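Local coordinates for resiniferatoxin-binding, phosphotriesterase-related protein (Rhodobacter sphaeroides 2.4.1, PDB 3K2G) that probably hydrolyses phosphoric ester bonds with a pair of zinc ions held at the mouth of a TIM barrel, at residues B[32-37]-B[205-210]; B[39-44]-B[304-309]; B[67-70]-B[75-78]; B[72-75]-B[79-82]; B[85-90]-B[312-317]. All blocks are in the same frame, centred on the assembly; numbering follows the deposited sequence.

Contact 1 of 5, residues B[32-37]-B[205-210]. With ZN (zinc ion), chain I; ZN (zinc ion), chain J.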
# COMPACT_ATOMS: atom_id res chain seq x y z
N LEU B 32 -18.00 -26.20 -11.41
CA LEU B 32 -18.36 -24.82 -11.15
C LEU B 32 -19.21 -24.93 -9.88
O LEU B 32 -20.32 -25.47 -9.90
CB LEU B 32 -19.19 -24.23 -12.30
CG LEU B 32 -18.47 -23.86 -13.60
CD1 LEU B 32 -19.49 -23.40 -14.64
CD2 LEU B 32 -17.48 -22.74 -13.32
N MSE B 33 -18.67 -24.42 -8.77
CA MSE B 33 -19.32 -24.47 -7.47
C MSE B 33 -20.55 -23.59 -7.26
O MSE B 33 -21.30 -23.79 -6.31
CB MSE B 33 -18.31 -24.12 -6.38
CG MSE B 33 -17.33 -25.25 -6.04
SE MSE B 33 -18.15 -26.82 -5.38
CE MSE B 33 -19.19 -26.01 -3.97
N HIS B 34 -20.76 -22.61 -8.13
CA HIS B 34 -21.89 -21.72 -7.91
C HIS B 34 -22.46 -21.12 -9.19
O HIS B 34 -21.96 -20.11 -9.69
CB HIS B 34 -21.43 -20.62 -6.95
CG HIS B 34 -22.54 -19.76 -6.44
ND1 HIS B 34 -22.73 -19.52 -5.10
CD2 HIS B 34 -23.47 -19.03 -7.09
CE1 HIS B 34 -23.74 -18.69 -4.94
NE2 HIS B 34 -24.21 -18.37 -6.13
N GLU B 35 -23.51 -21.75 -9.70
CA GLU B 35 -24.16 -21.29 -10.92
C GLU B 35 -25.67 -21.50 -10.82
O GLU B 35 -26.13 -22.43 -10.17
CB GLU B 35 -23.67 -22.07 -12.14
CG GLU B 35 -22.16 -22.11 -12.33
CD GLU B 35 -21.57 -20.75 -12.63
OE1 GLU B 35 -22.27 -19.90 -13.22
OE2 GLU B 35 -20.38 -20.53 -12.29
N HIS B 36 -26.43 -20.62 -11.47
CA HIS B 36 -27.88 -20.78 -11.48
C HIS B 36 -28.22 -21.16 -12.90
O HIS B 36 -27.83 -20.47 -13.85
CB HIS B 36 -28.56 -19.47 -11.09
CG HIS B 36 -28.25 -19.02 -9.71
ND1 HIS B 36 -28.87 -19.54 -8.60
CD2 HIS B 36 -27.32 -18.14 -9.24
CE1 HIS B 36 -28.35 -19.01 -7.51
NE2 HIS B 36 -27.41 -18.16 -7.87
N LEU B 37 -28.93 -22.28 -13.06
CA LEU B 37 -29.29 -22.76 -14.39
C LEU B 37 -30.67 -22.25 -14.80
O LEU B 37 -30.95 -22.09 -15.98
CB LEU B 37 -29.25 -24.29 -14.40
CG LEU B 37 -27.87 -24.79 -13.98
CD1 LEU B 37 -27.80 -26.31 -14.09
CD2 LEU B 37 -26.80 -24.15 -14.86
N PRO B 205 -22.52 -30.21 2.97
CA PRO B 205 -21.82 -28.92 2.94
C PRO B 205 -22.82 -27.78 3.12
O PRO B 205 -24.00 -27.93 2.81
CB PRO B 205 -21.20 -28.90 1.54
CG PRO B 205 -20.98 -30.34 1.24
CD PRO B 205 -22.25 -30.97 1.73
N LEU B 206 -22.33 -26.65 3.62
CA LEU B 206 -23.17 -25.47 3.84
C LEU B 206 -22.60 -24.29 3.05
O LEU B 206 -21.41 -23.99 3.12
CB LEU B 206 -23.20 -25.13 5.34
CG LEU B 206 -23.92 -23.85 5.75
CD1 LEU B 206 -25.41 -23.97 5.44
CD2 LEU B 206 -23.71 -23.60 7.24
N MSE B 207 -23.47 -23.63 2.29
CA MSE B 207 -23.07 -22.50 1.46
C MSE B 207 -23.87 -21.28 1.88
O MSE B 207 -25.10 -21.32 1.93
CB MSE B 207 -23.31 -22.82 -0.01
CG MSE B 207 -22.87 -21.72 -0.98
SE MSE B 207 -23.11 -22.25 -2.79
CE MSE B 207 -21.60 -23.45 -2.96
N VAL B 208 -23.16 -20.20 2.17
CA VAL B 208 -23.81 -18.98 2.62
C VAL B 208 -23.56 -17.76 1.73
O VAL B 208 -22.42 -17.40 1.43
CB VAL B 208 -23.36 -18.62 4.06
CG1 VAL B 208 -24.12 -17.40 4.56
CG2 VAL B 208 -23.62 -19.80 4.99
N HIS B 209 -24.66 -17.13 1.33
CA HIS B 209 -24.61 -15.92 0.51
C HIS B 209 -24.21 -14.76 1.41
O HIS B 209 -24.81 -14.53 2.46
CB HIS B 209 -25.99 -15.63 -0.10
CG HIS B 209 -26.16 -14.21 -0.56
ND1 HIS B 209 -26.16 -13.86 -1.89
CD2 HIS B 209 -26.30 -13.06 0.14
CE1 HIS B 209 -26.30 -12.55 -2.00
NE2 HIS B 209 -26.38 -12.04 -0.78
N LEU B 210 -23.20 -14.02 0.99
CA LEU B 210 -22.73 -12.85 1.74
C LEU B 210 -23.00 -11.60 0.94
O LEU B 210 -23.08 -11.64 -0.29
CB LEU B 210 -21.24 -12.94 2.01
CG LEU B 210 -20.70 -14.01 2.96
CD1 LEU B 210 -19.16 -13.96 3.04
CD2 LEU B 210 -21.29 -13.78 4.33
ZN ZN I . -25.98 -17.10 -6.62
ZN ZN J . -26.02 -14.89 -3.75
O HOH W 1 -26.07 -15.31 -5.83
O HOH W 2 -26.29 -12.86 -5.02
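Met207 reaches from strand 206-208 across the barrel interior to Met33 and His34, and its chain accounts for every close approach between residues 32-37 and 205-210. Its CB leaves the strand on the side of the opposite loop, and CG lies anti to the backbone N (chi1 -178°), carrying the chain straight inward. The selenium of this selenomethionine stops 3.6 Å from ND1 of His34. Measured from SE to the centroid of the His34 ring the distance is 4.5 Å, at 57° from the ring normal, an oblique selenium-aromatic approach. A bend at chi3 (-76°) then swings CE to Met33, where it lies 3.4 Å from the carbonyl O and 3.7 Å from CE of Met33. That carbonyl is buried and has no polar partner in the model.

The other end of the His34 ring is a metal ligand: NE2 lies 2.2 Å from the first zinc ion, whose further ligands include His36, Glu177 and Asp304. His209 ND1 binds the second zinc ion at 2.1 Å, joined there by Glu177 and His238. Water 1 bridges the ions, its O lying 2.0 Å from the first and 2.1 Å from the second. Two cations on one oxygen should polarise it strongly, consistent with the binuclear hydrolytic chemistry of phosphotriesterase relatives, while Met207 packs apolar bulk beneath the site.

Contact 2 of 5, residues B[39-44]-B[304-309]. With ZN (zinc ion), chain I; DTV ((2S,3S)-1,4-dimercaptobutane-2,3-diol), chain K.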
# COMPACT_ATOMS: atom_id res chain seq x y z
N ASN B 39 -33.80 -19.60 -12.70
CA ASN B 39 -34.12 -18.89 -11.46
C ASN B 39 -35.12 -17.77 -11.71
O ASN B 39 -35.54 -17.53 -12.84
CB ASN B 39 -32.86 -18.31 -10.82
CG ASN B 39 -32.29 -17.13 -11.58
OD1 ASN B 39 -32.79 -16.77 -12.65
ND2 ASN B 39 -31.24 -16.52 -11.03
N ASP B 40 -35.48 -17.08 -10.64
CA ASP B 40 -36.43 -15.97 -10.71
C ASP B 40 -36.00 -14.85 -9.76
O ASP B 40 -36.06 -15.00 -8.54
CB ASP B 40 -37.83 -16.47 -10.36
CG ASP B 40 -38.86 -15.36 -10.33
OD1 ASP B 40 -38.89 -14.55 -11.28
OD2 ASP B 40 -39.64 -15.30 -9.35
N CYS B 41 -35.57 -13.73 -10.33
CA CYS B 41 -35.10 -12.58 -9.55
C CYS B 41 -35.97 -11.34 -9.75
O CYS B 41 -35.52 -10.22 -9.52
CB CYS B 41 -33.66 -12.24 -9.94
SG CYS B 41 -32.46 -13.53 -9.55
N ARG B 42 -37.22 -11.55 -10.17
CA ARG B 42 -38.14 -10.44 -10.40
C ARG B 42 -38.37 -9.55 -9.18
O ARG B 42 -38.69 -8.37 -9.32
CB ARG B 42 -39.48 -10.97 -10.91
CG ARG B 42 -39.38 -11.71 -12.24
CD ARG B 42 -40.76 -12.09 -12.76
NE ARG B 42 -41.63 -10.92 -12.95
CZ ARG B 42 -41.36 -9.91 -13.78
NH1 ARG B 42 -40.25 -9.92 -14.51
NH2 ARG B 42 -42.21 -8.90 -13.88
N CYS B 43 -38.21 -10.11 -7.98
CA CYS B 43 -38.42 -9.34 -6.76
C CYS B 43 -37.25 -8.39 -6.48
O CYS B 43 -37.20 -7.75 -5.43
CB CYS B 43 -38.63 -10.28 -5.58
SG CYS B 43 -37.49 -11.68 -5.55
N TRP B 44 -36.32 -8.29 -7.42
CA TRP B 44 -35.17 -7.42 -7.28
C TRP B 44 -35.10 -6.36 -8.38
O TRP B 44 -34.08 -5.69 -8.57
CB TRP B 44 -33.87 -8.24 -7.26
CG TRP B 44 -33.43 -8.58 -5.87
CD1 TRP B 44 -32.83 -7.74 -4.97
CD2 TRP B 44 -33.63 -9.82 -5.18
NE1 TRP B 44 -32.64 -8.38 -3.77
CE2 TRP B 44 -33.12 -9.66 -3.87
CE3 TRP B 44 -34.19 -11.06 -5.54
CZ2 TRP B 44 -33.15 -10.69 -2.92
CZ3 TRP B 44 -34.22 -12.08 -4.59
CH2 TRP B 44 -33.71 -11.89 -3.30
N ASP B 304 -21.52 -17.33 -10.98
CA ASP B 304 -22.78 -16.92 -10.37
C ASP B 304 -23.71 -16.35 -11.45
O ASP B 304 -24.31 -15.29 -11.29
CB ASP B 304 -22.59 -15.87 -9.27
CG ASP B 304 -23.87 -15.60 -8.49
OD1 ASP B 304 -24.74 -16.50 -8.49
OD2 ASP B 304 -24.02 -14.52 -7.89
N VAL B 305 -23.79 -17.06 -12.57
CA VAL B 305 -24.70 -16.65 -13.64
C VAL B 305 -26.08 -16.62 -12.99
O VAL B 305 -26.52 -17.63 -12.44
CB VAL B 305 -24.71 -17.69 -14.78
CG1 VAL B 305 -25.87 -17.41 -15.72
CG2 VAL B 305 -23.39 -17.65 -15.53
N PHE B 306 -26.75 -15.48 -13.02
CA PHE B 306 -28.06 -15.38 -12.40
C PHE B 306 -29.05 -14.48 -13.14
O PHE B 306 -30.15 -14.24 -12.65
CB PHE B 306 -27.92 -14.93 -10.94
CG PHE B 306 -27.69 -13.46 -10.75
CD1 PHE B 306 -28.70 -12.63 -10.28
CD2 PHE B 306 -26.44 -12.91 -11.03
CE1 PHE B 306 -28.48 -11.27 -10.10
CE2 PHE B 306 -26.21 -11.55 -10.86
CZ PHE B 306 -27.24 -10.73 -10.39
N VAL B 307 -28.65 -13.97 -14.31
CA VAL B 307 -29.50 -13.13 -15.14
C VAL B 307 -29.18 -13.43 -16.60
O VAL B 307 -28.07 -13.84 -16.92
CB VAL B 307 -29.29 -11.61 -14.89
CG1 VAL B 307 -29.78 -11.24 -13.48
CG2 VAL B 307 -27.83 -11.25 -15.05
N LYS B 308 -30.15 -13.22 -17.49
CA LYS B 308 -29.97 -13.49 -18.91
C LYS B 308 -28.74 -12.86 -19.54
O LYS B 308 -28.05 -13.51 -20.34
CB LYS B 308 -31.20 -13.04 -19.71
CG LYS B 308 -32.47 -13.84 -19.46
CD LYS B 308 -33.47 -13.62 -20.59
CE LYS B 308 -34.77 -14.40 -20.37
NZ LYS B 308 -35.56 -13.86 -19.23
N MSE B 309 -28.44 -11.61 -19.19
CA MSE B 309 -27.31 -10.93 -19.81
C MSE B 309 -25.95 -11.55 -19.51
O MSE B 309 -24.95 -11.15 -20.09
CB MSE B 309 -27.30 -9.43 -19.47
CG MSE B 309 -26.93 -9.06 -18.06
SE MSE B 309 -27.04 -7.12 -17.84
CE MSE B 309 -25.32 -6.59 -18.68
ZN ZN I . -25.98 -17.10 -6.62
S1 DTV K . -28.53 -9.51 -3.90
C1 DTV K . -29.17 -11.17 -4.43
C2 DTV K . -29.85 -11.15 -5.81
O2 DTV K . -28.89 -10.74 -6.76
C3 DTV K . -30.36 -12.56 -6.17
O3 DTV K . -29.28 -13.45 -6.24
C4 DTV K . -31.09 -12.58 -7.52
S4 DTV K . -32.49 -13.73 -7.53
O HOH W 1 -26.07 -15.31 -5.83
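Asn39 and Cys41 meet Phe306 beside the metal site of this TIM barrel, where the loop following strand 299-301 packs against the strand 39-40 and the turn after it. The one hydrogen bond across the contact runs from Asn39 ND2 to Phe306 O, 3.0 Å long and nearly straight at 172°. The oxygen sits in the plane of the donating amide, whereas the donor is tilted 30° from the plane of the carbonyl. Asn39 OD1 is engaged in turn by Leu82 N of the neighbouring strand, so both ends of the amide are held and its rotation is fixed.

Sulfur supplies the second kind of contact. Cys41 SG approaches the rim of the Phe306 ring, 3.9 Å from CD1 and 5.3 Å from the centroid, 87° off the normal and thus at the edge.

Covalent chemistry comes next: Cys41 SG is bonded to S4 of the dithiol ligand at 2.0 Å, a mixed disulfide. This tether lays the ligand between two aromatic side chains, its C2 standing 4.0 Å above the centre of the Trp44 ring and its O2 lying 3.4 Å from Phe306 CE1. The ligand is also hydrogen-bonded to Tyr136.

Metal coordination completes the list. Asp304 is divided between two tasks: OD1 binds the first zinc ion at 2.3 Å, and OD2 accepts a hydrogen bond from water 1, whose oxygen lies 3.0 Å away.

Contact 3 of 5, residues B[67-70]-B[75-78]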
# COMPACT_ATOMS: atom_id res chain seq x y z
N SER B 67 -24.78 -1.71 -23.02
CA SER B 67 -23.98 -0.76 -22.25
C SER B 67 -24.80 -0.23 -21.07
O SER B 67 -24.35 -0.28 -19.92
CB SER B 67 -23.52 0.41 -23.12
OG SER B 67 -22.85 1.38 -22.34
N GLU B 68 -26.00 0.27 -21.36
CA GLU B 68 -26.87 0.80 -20.31
C GLU B 68 -27.19 -0.27 -19.27
O GLU B 68 -27.19 0.00 -18.07
CB GLU B 68 -28.18 1.34 -20.92
CG GLU B 68 -28.07 2.71 -21.60
CD GLU B 68 -27.56 3.80 -20.67
OE1 GLU B 68 -28.05 3.91 -19.52
OE2 GLU B 68 -26.67 4.57 -21.09
N LEU B 69 -27.47 -1.50 -19.72
CA LEU B 69 -27.79 -2.59 -18.80
C LEU B 69 -26.64 -2.89 -17.85
O LEU B 69 -26.87 -3.13 -16.66
CB LEU B 69 -28.17 -3.86 -19.57
CG LEU B 69 -29.48 -3.80 -20.35
CD1 LEU B 69 -29.73 -5.14 -21.01
CD2 LEU B 69 -30.62 -3.44 -19.41
N ARG B 70 -25.41 -2.87 -18.37
CA ARG B 70 -24.25 -3.14 -17.53
C ARG B 70 -24.10 -2.13 -16.37
O ARG B 70 -23.44 -2.42 -15.37
CB ARG B 70 -22.96 -3.15 -18.37
CG ARG B 70 -22.86 -4.33 -19.35
CD ARG B 70 -21.46 -4.44 -19.95
NE ARG B 70 -21.13 -3.34 -20.86
CZ ARG B 70 -21.37 -3.34 -22.17
NH1 ARG B 70 -21.96 -4.39 -22.74
NH2 ARG B 70 -21.03 -2.30 -22.92
N VAL B 75 -32.51 -3.07 -13.87
CA VAL B 75 -33.48 -2.14 -14.43
C VAL B 75 -34.38 -2.85 -15.44
O VAL B 75 -35.52 -2.44 -15.65
CB VAL B 75 -32.79 -0.96 -15.16
CG1 VAL B 75 -32.19 -1.44 -16.47
CG2 VAL B 75 -33.79 0.15 -15.42
N ASN B 76 -33.85 -3.91 -16.06
CA ASN B 76 -34.55 -4.66 -17.10
C ASN B 76 -35.33 -5.88 -16.58
O ASN B 76 -34.74 -6.81 -16.04
CB ASN B 76 -33.54 -5.12 -18.15
CG ASN B 76 -34.19 -5.48 -19.48
OD1 ASN B 76 -34.55 -4.60 -20.26
ND2 ASN B 76 -34.35 -6.77 -19.73
N LYS B 77 -36.65 -5.87 -16.78
CA LYS B 77 -37.50 -6.97 -16.34
C LYS B 77 -37.19 -8.28 -17.06
O LYS B 77 -37.23 -9.35 -16.46
CB LYS B 77 -38.98 -6.62 -16.54
CG LYS B 77 -39.50 -5.53 -15.63
CD LYS B 77 -40.97 -5.25 -15.90
CE LYS B 77 -41.51 -4.17 -14.97
NZ LYS B 77 -42.95 -3.89 -15.22
N HIS B 78 -36.89 -8.19 -18.35
CA HIS B 78 -36.59 -9.37 -19.16
C HIS B 78 -35.29 -10.07 -18.73
O HIS B 78 -35.13 -11.27 -18.92
CB HIS B 78 -36.48 -8.96 -20.63
CG HIS B 78 -36.10 -10.08 -21.55
ND1 HIS B 78 -36.82 -11.25 -21.66
CD2 HIS B 78 -35.08 -10.19 -22.44
CE1 HIS B 78 -36.26 -12.03 -22.57
NE2 HIS B 78 -35.20 -11.41 -23.06
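Leu69, near the end of the short helix 66-70, packs on Val75 and Asn76 where the chain doubles back within the excursion that links the paired strands 39-40 and 81-82 at the mouth of the TIM barrel. The backbones approach to 7.2 Å between CA of Leu69 and CA of Val75, and the gap is spanned by one methyl. Leu69 CG stands anti to its own carbonyl carbon (chi1 -68°), which extends the side chain beyond the helix and brings CD2 to the loop. There CD2 rests 3.6 Å from Asn76 CB and 3.9 Å from Val75 CG1. The Leu69 and Val75 side chains are set at about a right angle, methyl against methyl, while Asn76 meets the leucine at a slant and by its aliphatic carbon. No hydrogen bond joins the two segments, so apolar contact carries the pairing.

On other faces of the helix the chemistry is polar and intersubunit: Glu68 forms a salt bridge with Lys324 of the second subunit, and Arg70 NH2 is hydrogen-bonded to Gly315 O of that subunit. Arg70 folds back along its own helix, with Ser67 CA lying 3.4 Å above its guanidinium plane, offset toward the rim.

Contact 4 of 5, residues B[72-75]-B[79-82]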
# COMPACT_ATOMS: atom_id res chain seq x y z
N ASP B 72 -26.71 -0.94 -14.71
CA ASP B 72 -27.88 -1.15 -13.84
C ASP B 72 -28.66 -2.37 -14.34
O ASP B 72 -29.75 -2.25 -14.91
CB ASP B 72 -28.74 0.13 -13.85
CG ASP B 72 -29.96 0.03 -12.94
OD1 ASP B 72 -29.93 -0.74 -11.96
OD2 ASP B 72 -30.95 0.75 -13.20
N PRO B 73 -28.10 -3.58 -14.13
CA PRO B 73 -28.68 -4.87 -14.54
C PRO B 73 -30.13 -5.09 -14.11
O PRO B 73 -30.93 -5.63 -14.87
CB PRO B 73 -27.75 -5.89 -13.90
CG PRO B 73 -26.43 -5.20 -13.89
CD PRO B 73 -26.81 -3.80 -13.44
N PHE B 74 -30.45 -4.66 -12.90
CA PHE B 74 -31.79 -4.85 -12.37
C PHE B 74 -32.86 -3.90 -12.89
O PHE B 74 -33.99 -3.92 -12.41
CB PHE B 74 -31.77 -4.79 -10.85
CG PHE B 74 -31.00 -5.91 -10.22
CD1 PHE B 74 -31.19 -7.23 -10.63
CD2 PHE B 74 -30.11 -5.66 -9.18
CE1 PHE B 74 -30.51 -8.28 -10.02
CE2 PHE B 74 -29.42 -6.70 -8.57
CZ PHE B 74 -29.62 -8.01 -8.98
N VAL B 75 -32.51 -3.07 -13.87
CA VAL B 75 -33.48 -2.14 -14.43
C VAL B 75 -34.38 -2.85 -15.44
O VAL B 75 -35.52 -2.44 -15.65
CB VAL B 75 -32.79 -0.96 -15.16
CG1 VAL B 75 -32.19 -1.44 -16.47
CG2 VAL B 75 -33.79 0.15 -15.42
N ASN B 79 -34.39 -9.29 -18.14
CA ASN B 79 -33.08 -9.77 -17.71
C ASN B 79 -33.08 -10.58 -16.41
O ASN B 79 -32.36 -11.57 -16.29
CB ASN B 79 -32.15 -8.56 -17.55
CG ASN B 79 -30.73 -8.94 -17.19
OD1 ASN B 79 -30.11 -9.78 -17.84
ND2 ASN B 79 -30.21 -8.32 -16.14
N ILE B 80 -33.90 -10.17 -15.46
CA ILE B 80 -33.94 -10.80 -14.15
C ILE B 80 -34.73 -12.10 -13.98
O ILE B 80 -35.54 -12.24 -13.07
CB ILE B 80 -34.41 -9.78 -13.08
CG1 ILE B 80 -35.80 -9.25 -13.43
CG2 ILE B 80 -33.42 -8.62 -13.02
CD1 ILE B 80 -36.30 -8.18 -12.48
N ALA B 81 -34.47 -13.06 -14.86
CA ALA B 81 -35.10 -14.37 -14.78
C ALA B 81 -34.54 -15.29 -15.85
O ALA B 81 -34.61 -15.01 -17.04
CB ALA B 81 -36.62 -14.25 -14.93
N LEU B 82 -33.94 -16.39 -15.40
CA LEU B 82 -33.39 -17.40 -16.29
C LEU B 82 -34.53 -18.41 -16.40
O LEU B 82 -34.72 -19.25 -15.52
CB LEU B 82 -32.14 -18.03 -15.67
CG LEU B 82 -30.92 -17.09 -15.52
CD1 LEU B 82 -29.81 -17.80 -14.75
CD2 LEU B 82 -30.42 -16.68 -16.90
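Phe74 and Ile80 touch through one methyl: Ile80 CG2 lies 3.6 Å from Phe74 CD1, close to the ring plane and therefore at its edge, with the two side chains about perpendicular. Alongside, Asn79 ND2 donates to Pro73 O over 3.1 Å. This bond is bent, with an N-H...O angle of 148°, and the donor stands above the carbonyl plane, 43° out of it, instead of on a lone pair. The other end of the amide, Asn79 OD1, accepts from the backbone N of Met309, so the side chain links two loops.

Behind these contacts are two tight turns. Residues 73-75 form a short 3-10 segment, in which Val75 N binds Asp72 O at 3.1 Å; in the other segment, Ile80 is the centre of an inverse gamma turn, its Ala81 N to Asn79 O bond weak at 3.0 Å. The latter turn leads into strand 81-82, antiparallel to strand 39-40 in the loops over the TIM barrel.

Farther out, the Asp72 carboxylate anchors the first turn through a salt bridge to Arg53 and a hydrogen bond from Asn46. The Phe74 ring meets that of Tyr270, their planes inclined by about 30°, and it also touches the bound dithiol as part of its pocket.

Contact 5 of 5, residues B[85-90]-B[312-317]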
# COMPACT_ATOMS: atom_id res chain seq x y z
N LEU B 85 -35.19 -23.03 -20.67
CA LEU B 85 -34.49 -24.28 -20.44
C LEU B 85 -33.62 -24.73 -21.60
O LEU B 85 -32.52 -25.26 -21.39
CB LEU B 85 -35.51 -25.37 -20.10
CG LEU B 85 -35.00 -26.58 -19.31
CD1 LEU B 85 -34.25 -26.11 -18.07
CD2 LEU B 85 -36.18 -27.44 -18.91
N ASP B 86 -34.09 -24.53 -22.82
CA ASP B 86 -33.31 -24.93 -23.98
C ASP B 86 -32.02 -24.13 -24.11
O ASP B 86 -30.99 -24.67 -24.51
CB ASP B 86 -34.15 -24.80 -25.26
CG ASP B 86 -35.22 -25.86 -25.36
OD1 ASP B 86 -34.86 -27.05 -25.52
OD2 ASP B 86 -36.41 -25.52 -25.26
N LEU B 87 -32.07 -22.85 -23.76
CA LEU B 87 -30.89 -21.99 -23.81
C LEU B 87 -29.91 -22.41 -22.72
O LEU B 87 -28.69 -22.46 -22.93
CB LEU B 87 -31.29 -20.52 -23.62
CG LEU B 87 -30.14 -19.50 -23.61
CD1 LEU B 87 -29.34 -19.61 -24.90
CD2 LEU B 87 -30.70 -18.10 -23.45
N ALA B 88 -30.46 -22.72 -21.54
CA ALA B 88 -29.64 -23.16 -20.42
C ALA B 88 -28.85 -24.39 -20.86
O ALA B 88 -27.64 -24.47 -20.64
CB ALA B 88 -30.53 -23.51 -19.23
N ILE B 89 -29.54 -25.33 -21.50
CA ILE B 89 -28.90 -26.54 -21.97
C ILE B 89 -27.78 -26.25 -22.97
O ILE B 89 -26.71 -26.84 -22.90
CB ILE B 89 -29.93 -27.50 -22.63
CG1 ILE B 89 -30.82 -28.10 -21.54
CG2 ILE B 89 -29.22 -28.59 -23.42
CD1 ILE B 89 -32.03 -28.84 -22.07
N ALA B 90 -28.03 -25.33 -23.90
CA ALA B 90 -27.01 -24.99 -24.89
C ALA B 90 -25.83 -24.28 -24.22
O ALA B 90 -24.66 -24.56 -24.53
CB ALA B 90 -27.60 -24.09 -25.98
N THR B 312 -23.95 -16.19 -22.94
CA THR B 312 -23.31 -15.77 -24.18
C THR B 312 -24.35 -15.34 -25.23
O THR B 312 -24.11 -14.41 -26.02
CB THR B 312 -22.40 -16.88 -24.75
OG1 THR B 312 -23.20 -17.95 -25.27
CG2 THR B 312 -21.50 -17.43 -23.65
N ARG B 313 -25.49 -16.01 -25.22
CA ARG B 313 -26.57 -15.69 -26.14
C ARG B 313 -26.96 -14.21 -26.06
O ARG B 313 -27.42 -13.62 -27.04
CB ARG B 313 -27.79 -16.56 -25.83
CG ARG B 313 -29.14 -15.91 -26.10
CD ARG B 313 -29.55 -15.99 -27.54
NE ARG B 313 -30.87 -15.42 -27.76
CZ ARG B 313 -31.09 -14.16 -28.14
NH1 ARG B 313 -30.07 -13.34 -28.35
NH2 ARG B 313 -32.34 -13.73 -28.33
N TYR B 314 -26.79 -13.61 -24.88
CA TYR B 314 -27.14 -12.21 -24.70
C TYR B 314 -25.93 -11.29 -24.56
O TYR B 314 -26.04 -10.20 -24.00
CB TYR B 314 -28.04 -12.04 -23.48
CG TYR B 314 -29.40 -12.66 -23.66
CD1 TYR B 314 -30.32 -12.12 -24.56
CD2 TYR B 314 -29.76 -13.81 -22.96
CE1 TYR B 314 -31.57 -12.71 -24.75
CE2 TYR B 314 -31.01 -14.41 -23.14
CZ TYR B 314 -31.90 -13.85 -24.04
OH TYR B 314 -33.14 -14.44 -24.22
N GLY B 315 -24.79 -11.73 -25.09
CA GLY B 315 -23.59 -10.93 -25.03
C GLY B 315 -22.74 -11.12 -23.79
O GLY B 315 -21.73 -10.43 -23.60
N GLY B 316 -23.15 -12.06 -22.94
CA GLY B 316 -22.43 -12.32 -21.70
C GLY B 316 -21.33 -13.37 -21.82
O GLY B 316 -21.03 -13.83 -22.91
N ASN B 317 -20.76 -13.75 -20.68
CA ASN B 317 -19.66 -14.71 -20.63
C ASN B 317 -20.04 -16.20 -20.61
O ASN B 317 -19.24 -17.05 -20.97
CB ASN B 317 -18.78 -14.40 -19.42
CG ASN B 317 -18.18 -13.00 -19.48
OD1 ASN B 317 -18.02 -12.33 -18.47
ND2 ASN B 317 -17.83 -12.57 -20.68
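The first turns of helix 85-97 run past a short 3-10 turn, with CA of Leu87 8.0 Å from CA of Arg313 at the nearest backbone approach. Leu87 points from the helix at this turn, its CG anti to the backbone N (chi1 178°), and sets both methyls against Arg313, one of them also reaching Tyr314. CD1 lies 3.5 Å from Arg313 CB. CD2 lies 3.7 Å from Tyr314 CE2, in an oblique position relative to the ring, and 3.8 Å from Arg313 CG. The leucine and arginine side chains are roughly perpendicular, and the arginine atoms in contact are CB and CG, its aliphatic root.

The arginine is bent at chi2 (82°) and wraps over the next residue. Its CG stands 3.7 Å above the centre of the Tyr314 ring, and Tyr314 CE1 lies over the centre of the guanidinium plane. Gly315 N closes the turn on Thr312 O at 2.9 Å, with Gly315 itself at a positive phi of 88°.

Polar bonds lie beyond the two segments: one turn farther along the same helix Glu91 OE2 accepts from both Thr312 OG1 and Arg313 N, and Gln94 also reaches Thr312. The contact thus fastens the loop between strand 299-301 and helix 321-332 to the flank of helix 85-97, whose other side packs on helix 115-125.

Overall arrangement
Contact 1 lies at the core of the chain and contact 2 about 14 Å away, centre to centre; both supply ligands to the first zinc ion and share its bridging water. Contacts 3 and 4 lie farther out but are still buried; contact 5 is partly exposed, and contacts 3 and 5 both reach the second subunit. Contacts 2 and 4 meet at the antiparallel strands 39-40 and 81-82, and Lys308 and Met309 of contact 2 bind backbone or side-chain oxygens of 78-81. Contact 4 shares Val75 with contact 3. Chemistry follows place: metal coordination in contacts 1 and 2, amide-to-carbonyl bonds in contacts 2 and 4, purely apolar pairing across contacts 3 and 5.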